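Local coordinates for ABC transporter, substrate binding protein (PDB 3C9H) that probably serves as the periplasmic solute-binding component of an ABC transporter, capturing a substrate outside the inner membrane for import, and binds a magnesium ion, at residues Pro136-Pro144 against His246-Pro254; Glu168-Tyr176 against Gly226-Leu235. All coordinates share one frame; numbering follows the deposited sequence.

Contact 1 (Pro136-Pro144 against His246-Pro254); sequences PAVFVYHKP and HPDVGIVLP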
loop_
_atom_site.group_PDB
_atom_site.type_symbol
_atom_site.label_atom_id
_atom_site.label_comp_id
_atom_site.label_asym_id
_atom_site.label_seq_id
_atom_site.Cartn_x
_atom_site.Cartn_y
_atom_site.Cartn_z
ATOM N N PRO A 136 0.182 7.974 1.439
ATOM C CA PRO A 136 -0.742 8.221 2.544
ATOM C C PRO A 136 -2.088 7.502 2.416
ATOM O O PRO A 136 -2.511 7.180 1.304
ATOM C CB PRO A 136 -0.958 9.725 2.481
ATOM C CG PRO A 136 -0.924 10.031 0.999
ATOM C CD PRO A 136 0.166 9.070 0.459
ATOM N N ALA A 137 -2.702 7.227 3.564
ATOM C CA ALA A 137 -4.076 6.735 3.671
ATOM C C ALA A 137 -4.989 7.941 3.829
ATOM O O ALA A 137 -4.896 8.688 4.844
ATOM C CB ALA A 137 -4.220 5.861 4.857
ATOM N N VAL A 138 -5.893 8.103 2.871
ATOM C CA VAL A 138 -6.652 9.347 2.714
ATOM C C VAL A 138 -8.158 9.102 2.704
ATOM O O VAL A 138 -8.623 7.965 2.561
ATOM C CB VAL A 138 -6.262 10.061 1.397
ATOM C CG1 VAL A 138 -4.763 10.304 1.346
ATOM C CG2 VAL A 138 -6.762 9.249 0.152
ATOM N N PHE A 139 -8.911 10.184 2.862
ATOM C CA PHE A 139 -10.349 10.144 2.636
ATOM C C PHE A 139 -10.575 10.402 1.150
ATOM O O PHE A 139 -9.876 11.193 0.535
ATOM C CB PHE A 139 -11.120 11.237 3.399
ATOM C CG PHE A 139 -10.945 11.256 4.905
ATOM C CD1 PHE A 139 -10.310 10.237 5.605
ATOM C CD2 PHE A 139 -11.460 12.316 5.629
ATOM C CE1 PHE A 139 -10.196 10.288 6.996
ATOM C CE2 PHE A 139 -11.359 12.366 7.036
ATOM C CZ PHE A 139 -10.728 11.355 7.711
ATOM N N VAL A 140 -11.603 9.772 0.613
ATOM C CA VAL A 140 -12.074 10.064 -0.703
ATOM C C VAL A 140 -13.566 10.377 -0.599
ATOM O O VAL A 140 -14.253 9.937 0.337
ATOM C CB VAL A 140 -11.771 8.920 -1.711
ATOM C CG1 VAL A 140 -10.266 8.753 -1.881
ATOM C CG2 VAL A 140 -12.418 7.599 -1.270
ATOM N N TYR A 141 -14.052 11.186 -1.530
ATOM C CA TYR A 141 -15.473 11.544 -1.539
ATOM C C TYR A 141 -15.979 11.702 -2.956
ATOM O O TYR A 141 -15.192 11.944 -3.879
ATOM C CB TYR A 141 -15.739 12.822 -0.722
ATOM C CG TYR A 141 -15.111 14.098 -1.247
ATOM C CD1 TYR A 141 -15.875 15.054 -1.927
ATOM C CD2 TYR A 141 -13.759 14.358 -1.060
ATOM C CE1 TYR A 141 -15.284 16.226 -2.411
ATOM C CE2 TYR A 141 -13.183 15.514 -1.514
ATOM C CZ TYR A 141 -13.947 16.438 -2.204
ATOM O OH TYR A 141 -13.349 17.581 -2.652
ATOM N N HIS A 142 -17.291 11.560 -3.099
ATOM C CA HIS A 142 -18.003 11.808 -4.343
ATOM C C HIS A 142 -18.381 13.304 -4.398
ATOM O O HIS A 142 -19.287 13.747 -3.713
ATOM C CB HIS A 142 -19.235 10.912 -4.382
ATOM C CG HIS A 142 -20.060 11.054 -5.622
ATOM N ND1 HIS A 142 -19.585 10.741 -6.879
ATOM C CD2 HIS A 142 -21.342 11.434 -5.793
ATOM C CE1 HIS A 142 -20.536 10.939 -7.769
ATOM N NE2 HIS A 142 -21.614 11.356 -7.136
ATOM N N LYS A 143 -17.648 14.060 -5.206
ATOM C CA LYS A 143 -17.799 15.522 -5.290
ATOM C C LYS A 143 -19.247 15.984 -5.494
ATOM O O LYS A 143 -19.700 16.854 -4.785
ATOM C CB LYS A 143 -16.896 16.114 -6.387
ATOM C CG LYS A 143 -15.414 15.931 -6.154
ATOM C CD LYS A 143 -14.614 16.751 -7.145
ATOM C CE LYS A 143 -13.134 16.613 -6.884
ATOM N NZ LYS A 143 -12.322 17.740 -7.446
ATOM N N PRO A 144 -19.977 15.387 -6.449
ATOM C CA PRO A 144 -21.399 15.753 -6.601
ATOM C C PRO A 144 -22.267 15.572 -5.362
ATOM O O PRO A 144 -23.341 16.178 -5.283
ATOM C CB PRO A 144 -21.890 14.815 -7.712
ATOM C CG PRO A 144 -20.657 14.536 -8.513
ATOM C CD PRO A 144 -19.562 14.425 -7.476
ATOM N N HIS A 246 -11.199 10.457 -13.513
ATOM C CA HIS A 246 -12.606 10.555 -13.112
ATOM C C HIS A 246 -12.801 11.761 -12.193
ATOM O O HIS A 246 -12.529 11.697 -10.990
ATOM C CB HIS A 246 -13.047 9.291 -12.388
ATOM C CG HIS A 246 -12.905 8.050 -13.202
ATOM N ND1 HIS A 246 -11.743 7.309 -13.232
ATOM C CD2 HIS A 246 -13.778 7.415 -14.016
ATOM C CE1 HIS A 246 -11.909 6.269 -14.031
ATOM N NE2 HIS A 246 -13.134 6.311 -14.521
ATOM N N PRO A 247 -13.320 12.861 -12.749
ATOM C CA PRO A 247 -13.341 14.142 -12.035
ATOM C C PRO A 247 -14.220 14.179 -10.765
ATOM O O PRO A 247 -14.010 15.038 -9.917
ATOM C CB PRO A 247 -13.858 15.122 -13.104
ATOM C CG PRO A 247 -14.693 14.289 -13.995
ATOM C CD PRO A 247 -13.985 12.953 -14.061
ATOM N N ASP A 248 -15.148 13.244 -10.607
ATOM C CA ASP A 248 -16.020 13.225 -9.417
ATOM C C ASP A 248 -15.436 12.571 -8.152
ATOM O O ASP A 248 -16.109 12.522 -7.113
ATOM C CB ASP A 248 -17.360 12.598 -9.760
ATOM C CG ASP A 248 -18.113 13.389 -10.818
ATOM O OD1 ASP A 248 -17.791 14.578 -11.048
ATOM O OD2 ASP A 248 -19.026 12.816 -11.420
ATOM N N VAL A 249 -14.198 12.081 -8.225
ATOM C CA VAL A 249 -13.510 11.577 -7.029
ATOM C C VAL A 249 -12.653 12.692 -6.443
ATOM O O VAL A 249 -11.695 13.163 -7.073
ATOM C CB VAL A 249 -12.613 10.336 -7.308
ATOM C CG1 VAL A 249 -12.038 9.792 -5.999
ATOM C CG2 VAL A 249 -13.391 9.230 -7.999
ATOM N N GLY A 250 -13.010 13.110 -5.237
ATOM C CA GLY A 250 -12.205 14.052 -4.463
ATOM C C GLY A 250 -11.419 13.337 -3.380
ATOM O O GLY A 250 -11.780 12.240 -2.959
ATOM N N ILE A 251 -10.347 13.974 -2.942
ATOM C CA ILE A 251 -9.415 13.439 -1.960
ATOM C C ILE A 251 -9.217 14.453 -0.832
ATOM O O ILE A 251 -9.081 15.658 -1.098
ATOM C CB ILE A 251 -8.014 13.190 -2.593
ATOM C CG1 ILE A 251 -8.099 12.189 -3.753
ATOM C CG2 ILE A 251 -7.019 12.724 -1.524
ATOM C CD1 ILE A 251 -6.873 12.190 -4.668
ATOM N N VAL A 252 -9.155 13.964 0.407
ATOM C CA VAL A 252 -8.767 14.771 1.575
ATOM C C VAL A 252 -7.692 14.031 2.353
ATOM O O VAL A 252 -7.898 12.876 2.776
ATOM C CB VAL A 252 -9.991 15.065 2.507
ATOM C CG1 VAL A 252 -9.594 15.992 3.644
ATOM C CG2 VAL A 252 -11.115 15.657 1.742
ATOM N N LEU A 253 -6.514 14.655 2.497
ATOM C CA LEU A 253 -5.513 14.149 3.436
ATOM C C LEU A 253 -5.997 14.555 4.817
ATOM O O LEU A 253 -6.155 15.731 5.071
ATOM C CB LEU A 253 -4.101 14.716 3.174
ATOM C CG LEU A 253 -3.270 13.875 2.193
ATOM C CD1 LEU A 253 -3.755 14.130 0.776
ATOM C CD2 LEU A 253 -1.777 14.178 2.332
ATOM N N PRO A 254 -6.290 13.594 5.688
ATOM C CA PRO A 254 -6.808 13.990 6.994
ATOM C C PRO A 254 -5.891 14.955 7.760
ATOM O O PRO A 254 -4.673 14.729 7.871
ATOM C CB PRO A 254 -6.936 12.659 7.726
ATOM C CG PRO A 254 -7.130 11.677 6.644
ATOM C CD PRO A 254 -6.250 12.131 5.549
#
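Phe139 and Tyr141 stand on the same face of an antiparallel strand pair, and each lays its ring against the partner strand. The Phe139 ring takes Pro254 over one face, with CG of the proline 3.7 Å from the ring centroid and displaced toward the rim. Tyr141 does the same with backbone: Gly250 CA sits 3.8 Å from its ring centroid, a CH-pi contact made possible because a glycine has no side chain on that face. The ring gets there because CG of Tyr141 lies between the backbone N and the carbonyl carbon (chi1 65°), swinging it across onto the neighbouring strand at Gly250. Beside it, Val252 packs its CG2 against Tyr141 CE2 at 3.9 Å.

Val140, Ile251 and Val249 occupy the reverse face, Val140 lying loosely beside Val249. Val138 meets Ile251 through their CG2 methyls and turns its CG1 to Leu253.

The backbone forms a regular ladder. Phe139 and Val252 exchange two hydrogen bonds, as do Tyr141 and Gly250, where Gly250 N reaches Tyr141 O at 2.8 Å. The non-hydrogen-bonded pair between them, Val140 and Ile251, brings Val140 CA within 3.1 Å of Gly250 O. Past the strand ends, Lys143 N binds Asp248 O at 2.9 Å, joining the type I turn of His246 to Val249. Lys143 then runs its extended chain alongside that turn, CD resting 3.3 Å from Pro247 O, and the Pro144 and Asp248 side chains cross at about a right angle, CG against CG.

Strand 135-142 also pairs with strand 230-235, bonded at Val138, Val140 and His142 among others, and at Ala137 with strand 258-268. Helix 216-224 packs under Val140 and Val249, whereas Phe158 meets the Phe139 ring edge-to-face and Pro151 touches Tyr141 and Val252.

Contact 2 (Glu168-Tyr176 against Gly226-Leu235); sequences EVHGRIATY and GRFVLGYNIL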
loop_
_atom_site.group_PDB
_atom_site.type_symbol
_atom_site.label_atom_id
_atom_site.label_comp_id
_atom_site.label_asym_id
_atom_site.label_seq_id
_atom_site.Cartn_x
_atom_site.Cartn_y
_atom_site.Cartn_z
ATOM N N GLU A 168 -28.909 9.466 4.618
ATOM C CA GLU A 168 -28.259 9.609 3.315
ATOM C C GLU A 168 -27.025 8.714 3.176
ATOM O O GLU A 168 -26.862 8.054 2.141
ATOM C CB GLU A 168 -27.889 11.075 3.035
ATOM C CG GLU A 168 -29.095 11.918 2.603
ATOM C CD GLU A 168 -28.729 13.329 2.089
ATOM O OE1 GLU A 168 -27.547 13.763 2.219
ATOM O OE2 GLU A 168 -29.655 14.009 1.563
ATOM N N VAL A 169 -26.173 8.695 4.210
ATOM C CA VAL A 169 -24.893 7.961 4.173
ATOM C C VAL A 169 -25.014 6.462 4.360
ATOM O O VAL A 169 -24.074 5.738 4.052
ATOM C CB VAL A 169 -23.893 8.435 5.261
ATOM C CG1 VAL A 169 -23.590 9.900 5.097
ATOM C CG2 VAL A 169 -24.419 8.121 6.658
ATOM N N HIS A 170 -26.146 5.994 4.877
ATOM C CA HIS A 170 -26.238 4.612 5.332
ATOM C C HIS A 170 -26.020 3.582 4.216
ATOM O O HIS A 170 -26.738 3.573 3.219
ATOM C CB HIS A 170 -27.559 4.327 6.043
ATOM C CG HIS A 170 -27.558 3.013 6.753
ATOM N ND1 HIS A 170 -27.180 2.884 8.071
ATOM C CD2 HIS A 170 -27.812 1.762 6.309
ATOM C CE1 HIS A 170 -27.219 1.609 8.413
ATOM N NE2 HIS A 170 -27.603 0.909 7.362
ATOM N N GLY A 171 -25.020 2.717 4.403
ATOM C CA GLY A 171 -24.609 1.772 3.380
ATOM C C GLY A 171 -23.936 2.418 2.182
ATOM O O GLY A 171 -23.779 1.779 1.157
ATOM N N ARG A 172 -23.541 3.683 2.301
ATOM C CA ARG A 172 -22.892 4.390 1.201
ATOM C C ARG A 172 -21.541 4.967 1.638
ATOM O O ARG A 172 -21.046 5.955 1.086
ATOM C CB ARG A 172 -23.830 5.453 0.623
ATOM C CG ARG A 172 -25.053 4.791 -0.009
ATOM C CD ARG A 172 -26.035 5.750 -0.612
ATOM N NE ARG A 172 -25.455 6.490 -1.720
ATOM C CZ ARG A 172 -25.484 7.816 -1.848
ATOM N NH1 ARG A 172 -26.102 8.593 -0.962
ATOM N NH2 ARG A 172 -24.901 8.372 -2.893
ATOM N N ILE A 173 -20.924 4.313 2.618
ATOM C CA ILE A 173 -19.514 4.581 2.930
ATOM C C ILE A 173 -18.768 3.273 2.928
ATOM O O ILE A 173 -19.358 2.201 3.090
ATOM C CB ILE A 173 -19.310 5.317 4.271
ATOM C CG1 ILE A 173 -19.792 4.447 5.433
ATOM C CG2 ILE A 173 -20.038 6.688 4.236
ATOM C CD1 ILE A 173 -19.372 4.953 6.768
ATOM N N ALA A 174 -17.458 3.362 2.735
ATOM C CA ALA A 174 -16.646 2.164 2.567
ATOM C C ALA A 174 -15.222 2.327 3.122
ATOM O O ALA A 174 -14.693 3.434 3.209
ATOM C CB ALA A 174 -16.585 1.776 1.099
ATOM N N THR A 175 -14.631 1.192 3.488
ATOM C CA THR A 175 -13.256 1.121 3.952
ATOM C C THR A 175 -12.679 -0.278 3.673
ATOM O O THR A 175 -13.364 -1.170 3.135
ATOM C CB THR A 175 -13.149 1.474 5.452
ATOM O OG1 THR A 175 -11.780 1.712 5.791
ATOM C CG2 THR A 175 -13.729 0.357 6.343
ATOM N N TYR A 176 -11.393 -0.448 3.978
ATOM C CA TYR A 176 -10.739 -1.741 3.817
ATOM C C TYR A 176 -11.319 -2.750 4.802
ATOM O O TYR A 176 -11.537 -2.436 5.962
ATOM C CB TYR A 176 -9.242 -1.649 4.096
ATOM C CG TYR A 176 -8.387 -1.277 2.916
ATOM C CD1 TYR A 176 -7.674 -0.080 2.895
ATOM C CD2 TYR A 176 -8.266 -2.130 1.833
ATOM C CE1 TYR A 176 -6.844 0.241 1.806
ATOM C CE2 TYR A 176 -7.443 -1.813 0.766
ATOM C CZ TYR A 176 -6.735 -0.644 0.765
ATOM O OH TYR A 176 -5.925 -0.365 -0.303
ATOM N N GLY A 226 -20.690 7.509 -7.477
ATOM C CA GLY A 226 -21.660 7.953 -6.499
ATOM C C GLY A 226 -22.422 6.881 -5.778
ATOM O O GLY A 226 -23.257 7.220 -4.966
ATOM N N ARG A 227 -22.137 5.594 -6.024
ATOM C CA ARG A 227 -22.733 4.536 -5.188
ATOM C C ARG A 227 -22.390 4.750 -3.712
ATOM O O ARG A 227 -23.229 4.522 -2.827
ATOM C CB ARG A 227 -22.282 3.139 -5.627
ATOM C CG ARG A 227 -23.019 2.603 -6.862
ATOM C CD ARG A 227 -22.430 1.285 -7.341
ATOM N NE ARG A 227 -21.229 1.519 -8.131
ATOM C CZ ARG A 227 -20.463 0.567 -8.659
ATOM N NH1 ARG A 227 -20.737 -0.708 -8.460
ATOM N NH2 ARG A 227 -19.405 0.903 -9.386
ATOM N N PHE A 228 -21.153 5.213 -3.478
ATOM C CA PHE A 228 -20.657 5.577 -2.165
ATOM C C PHE A 228 -20.337 7.047 -2.149
ATOM O O PHE A 228 -19.879 7.585 -3.137
ATOM C CB PHE A 228 -19.353 4.822 -1.863
ATOM C CG PHE A 228 -19.517 3.324 -1.705
ATOM C CD1 PHE A 228 -20.722 2.752 -1.344
ATOM C CD2 PHE A 228 -18.411 2.494 -1.849
ATOM C CE1 PHE A 228 -20.843 1.374 -1.185
ATOM C CE2 PHE A 228 -18.526 1.114 -1.691
ATOM C CZ PHE A 228 -19.747 0.561 -1.359
ATOM N N VAL A 229 -20.546 7.693 -1.011
ATOM C CA VAL A 229 -20.237 9.121 -0.889
ATOM C C VAL A 229 -18.857 9.376 -0.255
ATOM O O VAL A 229 -18.253 10.413 -0.483
ATOM C CB VAL A 229 -21.328 9.828 -0.092
ATOM C CG1 VAL A 229 -22.682 9.644 -0.812
ATOM C CG2 VAL A 229 -21.374 9.338 1.366
ATOM N N LEU A 230 -18.374 8.426 0.544
ATOM C CA LEU A 230 -17.106 8.560 1.270
ATOM C C LEU A 230 -16.364 7.224 1.344
ATOM O O LEU A 230 -16.980 6.168 1.537
ATOM C CB LEU A 230 -17.348 9.028 2.716
ATOM C CG LEU A 230 -17.632 10.506 2.988
ATOM C CD1 LEU A 230 -18.215 10.657 4.398
ATOM C CD2 LEU A 230 -16.379 11.361 2.809
ATOM N N GLY A 231 -15.042 7.284 1.222
ATOM C CA GLY A 231 -14.170 6.167 1.586
ATOM C C GLY A 231 -13.121 6.581 2.610
ATOM O O GLY A 231 -12.638 7.727 2.608
ATOM N N TYR A 232 -12.757 5.639 3.475
ATOM C CA TYR A 232 -11.858 5.884 4.586
ATOM C C TYR A 232 -10.609 4.989 4.470
ATOM O O TYR A 232 -10.736 3.798 4.212
ATOM C CB TYR A 232 -12.578 5.616 5.923
ATOM C CG TYR A 232 -11.677 5.736 7.114
ATOM C CD1 TYR A 232 -11.336 6.981 7.614
ATOM C CD2 TYR A 232 -11.152 4.609 7.744
ATOM C CE1 TYR A 232 -10.473 7.111 8.692
ATOM C CE2 TYR A 232 -10.285 4.729 8.839
ATOM C CZ TYR A 232 -9.951 5.976 9.300
ATOM O OH TYR A 232 -9.111 6.123 10.385
ATOM N N ASN A 233 -9.432 5.569 4.697
ATOM C CA ASN A 233 -8.139 4.853 4.626
ATOM C C ASN A 233 -7.805 4.281 3.260
ATOM O O ASN A 233 -7.266 3.176 3.141
ATOM C CB ASN A 233 -8.073 3.738 5.673
ATOM C CG ASN A 233 -7.526 4.203 7.008
ATOM O OD1 ASN A 233 -7.299 3.381 7.922
ATOM N ND2 ASN A 233 -7.296 5.495 7.136
ATOM N N ILE A 234 -8.069 5.068 2.229
ATOM C CA ILE A 234 -7.855 4.659 0.861
ATOM C C ILE A 234 -6.439 5.082 0.475
ATOM O O ILE A 234 -5.949 6.095 0.960
ATOM C CB ILE A 234 -8.929 5.305 -0.086
ATOM C CG1 ILE A 234 -10.331 4.969 0.449
ATOM C CG2 ILE A 234 -8.753 4.832 -1.551
ATOM C CD1 ILE A 234 -10.576 3.472 0.678
ATOM N N LEU A 235 -5.794 4.304 -0.400
ATOM C CA LEU A 235 -4.481 4.658 -0.899
ATOM C C LEU A 235 -4.528 5.961 -1.710
ATOM O O LEU A 235 -5.204 6.048 -2.728
ATOM C CB LEU A 235 -3.864 3.500 -1.694
ATOM C CG LEU A 235 -3.461 2.234 -0.904
ATOM C CD1 LEU A 235 -2.879 1.189 -1.862
ATOM C CD2 LEU A 235 -2.472 2.550 0.255
#
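At the end of this contact nearest the bound magnesium lies a pocket holding a citrate, probably from the crystallisation liquor. Tyr176 OH hydrogen-bonds both that citrate and Ser216, and Leu235 crosses the tyrosine at about a right angle, CG 3.6 Å from OH. Asn233 O lies at the edge of the Tyr176 ring, buried without a hydrogen-bonding partner. Thr175 OG1 donates to Tyr232 O at 2.8 Å, from above the carbonyl plane, and also borders the edge of the Tyr232 ring; Asp191 and Arg155 hold that ring's hydroxyl. Ile173 and Ala174 pair in parallel with Leu230 and Gly231, part of the alpha/beta architecture of the periplasmic binding protein fold, before the chain turns a corner at Tyr232 and Asn233; Ala174 N is bonded to Leu230 O and Ala174 O to Tyr232 N. Ala174 CB touches Phe228 CE2 at 3.5 Å. At the far end Arg172 bends at chi3 (63°), bringing its guanidinium back onto two carbonyls: NH2 meets Gly226 O at 2.9 Å, nearly along the C=O axis, with that oxygen in the guanidinium plane, while NE makes a longer, bent bond of 3.2 Å to Arg227 O. NH1 turns to Glu168 O, and Val229 CG1 sits over one guanidinium face, 3.3 Å from NH2.

Strands 135-142 and 230-235 are neighbours, so the two contacts meet directly: Val138 N probably bonds Ile234 O, and Val140 O probably bonds Gly231 N. Contact 1 is the more exposed, with Lys143 and Pro144 at the surface and strand 249-252 on the other side of strand 135-142; contact 2 is mostly buried. Their pairings differ too, antiparallel with paired backbone bonds and CH-pi packing in 136-144/246-254, parallel in 168-176/226-235, with backbone bonds supplemented by guanidinium and hydroxyl bonds to carbonyls. Contact 2 reaches the citrate and comes close to the magnesium site of Ser41 and Asp43, whereas contact 1 lies away from the annotated sites.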